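Local coordinates for prophage MuSo2, 43 kDa tail protein (PDB 3CDD), which probably serves as a trimeric hub component of the baseplate in a Mu-like prophage tail, at residues T40-G45 against E86-I91. Numbering follows the deposited sequence.
Sequences TYKFLG and ESTITI
T40 and T90 are matched across the strands as a non-hydrogen-bonded antiparallel pair, their side chains alongside and pointing the same way. The T40 hydroxyl OG1 packs on the methyl CG2 of T90 at 3.4 Å, while the T40 methyl CG2, anti to its backbone N, lies beside T90 OG1 and the methyl CG2 of T88. At Y41 the pairing is hydrogen-bonded: Y41 N reaches I89 O at 2.8 Å with an N-H...O angle of 166°, and I89 N returns a bond to Y41 O. The Y41 ring leads away from strand 88-97 and meets the ring of F53. The paired residues are the C-terminal end of strand 34-42 and the start of strand 88-97, which run antiparallel (172° between segment axes) in the GpP-like N-terminal region, a member of the phage barrel clan; strand 70-84 flanks 88-97 on its other edge. K42 shares the T40 face. Bends at chi2 and chi3, both -62°, fold its chain back across T88, and the ammonium NZ donates to T88 OG1 (2.6 Å) and S87 OG (2.9 Å), and weakly to S87 O. D85 accepts from T88 OG1 and from S87 N, so its carboxylate forms a second shell that probably favours the lysine charge. Past the strand end, F43 N bonds S87 O at 2.8 Å, the donor standing well above the carbonyl plane. The F43 ring turns its edge to that oxygen and to T88 N, and its CE2 meets I89 CD1 obliquely at 3.7 Å; I89 also packs on I311 of a neighbouring subunit.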
ATOM      1  N   THR A  40     -28.567   5.728   1.731  1.00 30.22           N
ATOM      2  CA  THR A  40     -28.903   4.334   1.356  1.00 30.07           C
ATOM      3  C   THR A  40     -30.383   4.011   1.584  1.00 29.95           C
ATOM      4  O   THR A  40     -30.878   4.030   2.718  1.00 30.06           O
ATOM      5  CB  THR A  40     -28.010   3.322   2.119  1.00 30.14           C
ATOM      6  OG1 THR A  40     -26.637   3.643   1.892  1.00 31.42           O
ATOM      7  CG2 THR A  40     -28.275   1.865   1.705  1.00 29.99           C
ATOM      8  N   TYR A  41     -31.100   3.761   0.498  1.00 29.42           N
ATOM      9  CA  TYR A  41     -32.477   3.315   0.600  1.00 30.03           C
ATOM     10  C   TYR A  41     -32.578   1.818   0.325  1.00 29.33           C
ATOM     11  O   TYR A  41     -31.907   1.307  -0.561  1.00 28.58           O
ATOM     12  CB  TYR A  41     -33.377   4.091  -0.356  1.00 30.94           C
ATOM     13  CG  TYR A  41     -33.800   5.450   0.124  1.00 32.02           C
ATOM     14  CD1 TYR A  41     -32.946   6.542   0.019  1.00 34.64           C
ATOM     15  CD2 TYR A  41     -35.077   5.657   0.667  1.00 35.68           C
ATOM     16  CE1 TYR A  41     -33.342   7.826   0.451  1.00 34.51           C
ATOM     17  CE2 TYR A  41     -35.485   6.930   1.106  1.00 34.75           C
ATOM     18  CZ  TYR A  41     -34.597   8.007   0.986  1.00 35.30           C
ATOM     19  OH  TYR A  41     -34.964   9.269   1.411  1.00 36.29           O
ATOM     20  N   LYS A  42     -33.416   1.141   1.107  1.00 28.95           N
ATOM     21  CA  LYS A  42     -33.796  -0.252   0.878  1.00 28.84           C
ATOM     22  C   LYS A  42     -35.273  -0.350   0.430  1.00 28.52           C
ATOM     23  O   LYS A  42     -36.164   0.221   1.069  1.00 27.13           O
ATOM     24  CB  LYS A  42     -33.600  -1.085   2.146  1.00 28.62           C
ATOM     25  CG  LYS A  42     -32.161  -1.312   2.573  1.00 30.74           C
ATOM     26  CD  LYS A  42     -31.323  -2.082   1.541  1.00 34.22           C
ATOM     27  CE  LYS A  42     -31.857  -3.477   1.300  1.00 37.85           C
ATOM     28  NZ  LYS A  42     -31.159  -4.163   0.148  1.00 42.45           N
ATOM     29  N   PHE A  43     -35.508  -1.090  -0.656  1.00 28.33           N
ATOM     30  CA  PHE A  43     -36.836  -1.293  -1.201  1.00 28.82           C
ATOM     31  C   PHE A  43     -37.237  -2.755  -1.069  1.00 29.77           C
ATOM     32  O   PHE A  43     -36.772  -3.607  -1.834  1.00 29.60           O
ATOM     33  CB  PHE A  43     -36.871  -0.854  -2.656  1.00 29.36           C
ATOM     34  CG  PHE A  43     -36.511   0.595  -2.849  1.00 29.20           C
ATOM     35  CD1 PHE A  43     -37.499   1.562  -2.929  1.00 30.46           C
ATOM     36  CD2 PHE A  43     -35.191   0.989  -2.919  1.00 29.33           C
ATOM     37  CE1 PHE A  43     -37.159   2.905  -3.086  1.00 30.40           C
ATOM     38  CE2 PHE A  43     -34.847   2.317  -3.078  1.00 30.00           C
ATOM     39  CZ  PHE A  43     -35.832   3.272  -3.169  1.00 29.38           C
ATOM     40  N   LEU A  44     -38.110  -3.040  -0.097  1.00 29.88           N
ATOM     41  CA  LEU A  44     -38.445  -4.417   0.262  1.00 30.67           C
ATOM     42  C   LEU A  44     -39.327  -5.125  -0.761  1.00 31.29           C
ATOM     43  O   LEU A  44     -39.414  -6.351  -0.757  1.00 31.48           O
ATOM     44  CB  LEU A  44     -39.061  -4.488   1.662  1.00 30.46           C
ATOM     45  CG  LEU A  44     -38.166  -3.892   2.750  1.00 31.65           C
ATOM     46  CD1 LEU A  44     -38.968  -3.598   3.947  1.00 31.13           C
ATOM     47  CD2 LEU A  44     -37.003  -4.795   3.101  1.00 32.70           C
ATOM     48  N   GLY A  45     -39.972  -4.353  -1.635  1.00 31.72           N
ATOM     49  CA  GLY A  45     -40.674  -4.919  -2.788  1.00 32.36           C
ATOM     50  C   GLY A  45     -39.727  -5.365  -3.902  1.00 32.91           C
ATOM     51  O   GLY A  45     -40.184  -5.810  -4.947  1.00 33.13           O
ATOM     52  N   GLU A  86     -31.272  -4.940  -6.586  1.00 28.54           N
ATOM     53  CA  GLU A  86     -32.721  -5.086  -6.752  1.00 29.39           C
ATOM     54  C   GLU A  86     -33.532  -4.519  -5.588  1.00 29.04           C
ATOM     55  O   GLU A  86     -34.699  -4.201  -5.757  1.00 29.13           O
ATOM     56  CB  GLU A  86     -33.107  -6.521  -7.066  1.00 29.86           C
ATOM     57  CG  GLU A  86     -32.797  -6.880  -8.490  1.00 34.40           C
ATOM     58  CD  GLU A  86     -32.673  -8.364  -8.689  1.00 40.39           C
ATOM     59  OE1 GLU A  86     -32.006  -9.033  -7.861  1.00 42.14           O
ATOM     60  OE2 GLU A  86     -33.236  -8.858  -9.684  1.00 42.50           O
ATOM     61  N   SER A  87     -32.887  -4.325  -4.439  1.00 28.43           N
ATOM     62  CA  SER A  87     -33.580  -3.833  -3.259  1.00 28.37           C
ATOM     63  C   SER A  87     -32.837  -2.676  -2.556  1.00 27.93           C
ATOM     64  O   SER A  87     -33.104  -2.392  -1.393  1.00 27.62           O
ATOM     65  CB  SER A  87     -33.787  -4.999  -2.290  1.00 28.64           C
ATOM     66  OG  SER A  87     -32.542  -5.557  -1.934  1.00 29.49           O
ATOM     67  N   THR A  88     -31.936  -2.007  -3.285  1.00 27.18           N
ATOM     68  CA  THR A  88     -31.022  -1.007  -2.723  1.00 26.79           C
ATOM     69  C   THR A  88     -30.767   0.083  -3.741  1.00 26.79           C
ATOM     70  O   THR A  88     -30.576  -0.200  -4.919  1.00 26.42           O
ATOM     71  CB  THR A  88     -29.641  -1.617  -2.321  1.00 27.19           C
ATOM     72  OG1 THR A  88     -29.836  -2.882  -1.684  1.00 26.65           O
ATOM     73  CG2 THR A  88     -28.883  -0.718  -1.351  1.00 25.74           C
ATOM     74  N   ILE A  89     -30.807   1.327  -3.287  1.00 26.72           N
ATOM     75  CA  ILE A  89     -30.214   2.445  -4.030  1.00 27.05           C
ATOM     76  C   ILE A  89     -29.344   3.227  -3.052  1.00 27.46           C
ATOM     77  O   ILE A  89     -29.818   3.681  -1.998  1.00 27.00           O
ATOM     78  CB  ILE A  89     -31.249   3.388  -4.699  1.00 26.46           C
ATOM     79  CG1 ILE A  89     -32.126   2.624  -5.688  1.00 27.89           C
ATOM     80  CG2 ILE A  89     -30.529   4.544  -5.442  1.00 26.21           C
ATOM     81  CD1 ILE A  89     -33.344   3.423  -6.229  1.00 27.90           C
ATOM     82  N   THR A  90     -28.068   3.359  -3.397  1.00 27.61           N
ATOM     83  CA  THR A  90     -27.118   4.098  -2.586  1.00 28.86           C
ATOM     84  C   THR A  90     -26.533   5.184  -3.460  1.00 29.42           C
ATOM     85  O   THR A  90     -25.990   4.899  -4.538  1.00 28.49           O
ATOM     86  CB  THR A  90     -25.973   3.187  -2.117  1.00 29.25           C
ATOM     87  OG1 THR A  90     -26.524   2.022  -1.496  1.00 30.97           O
ATOM     88  CG2 THR A  90     -25.053   3.896  -1.141  1.00 29.33           C
ATOM     89  N   ILE A  91     -26.669   6.427  -3.011  1.00 29.63           N
ATOM     90  CA  ILE A  91     -25.976   7.547  -3.650  1.00 30.41           C
ATOM     91  C   ILE A  91     -25.026   8.167  -2.635  1.00 29.71           C
ATOM     92  O   ILE A  91     -25.340   8.265  -1.465  1.00 30.06           O
ATOM     93  CB  ILE A  91     -26.939   8.629  -4.174  1.00 30.69           C
ATOM     94  CG1 ILE A  91     -27.773   9.221  -3.028  1.00 32.68           C
ATOM     95  CG2 ILE A  91     -27.866   8.069  -5.265  1.00 32.21           C
ATOM     96  CD1 ILE A  91     -27.862  10.729  -3.080  1.00 34.88           C
TER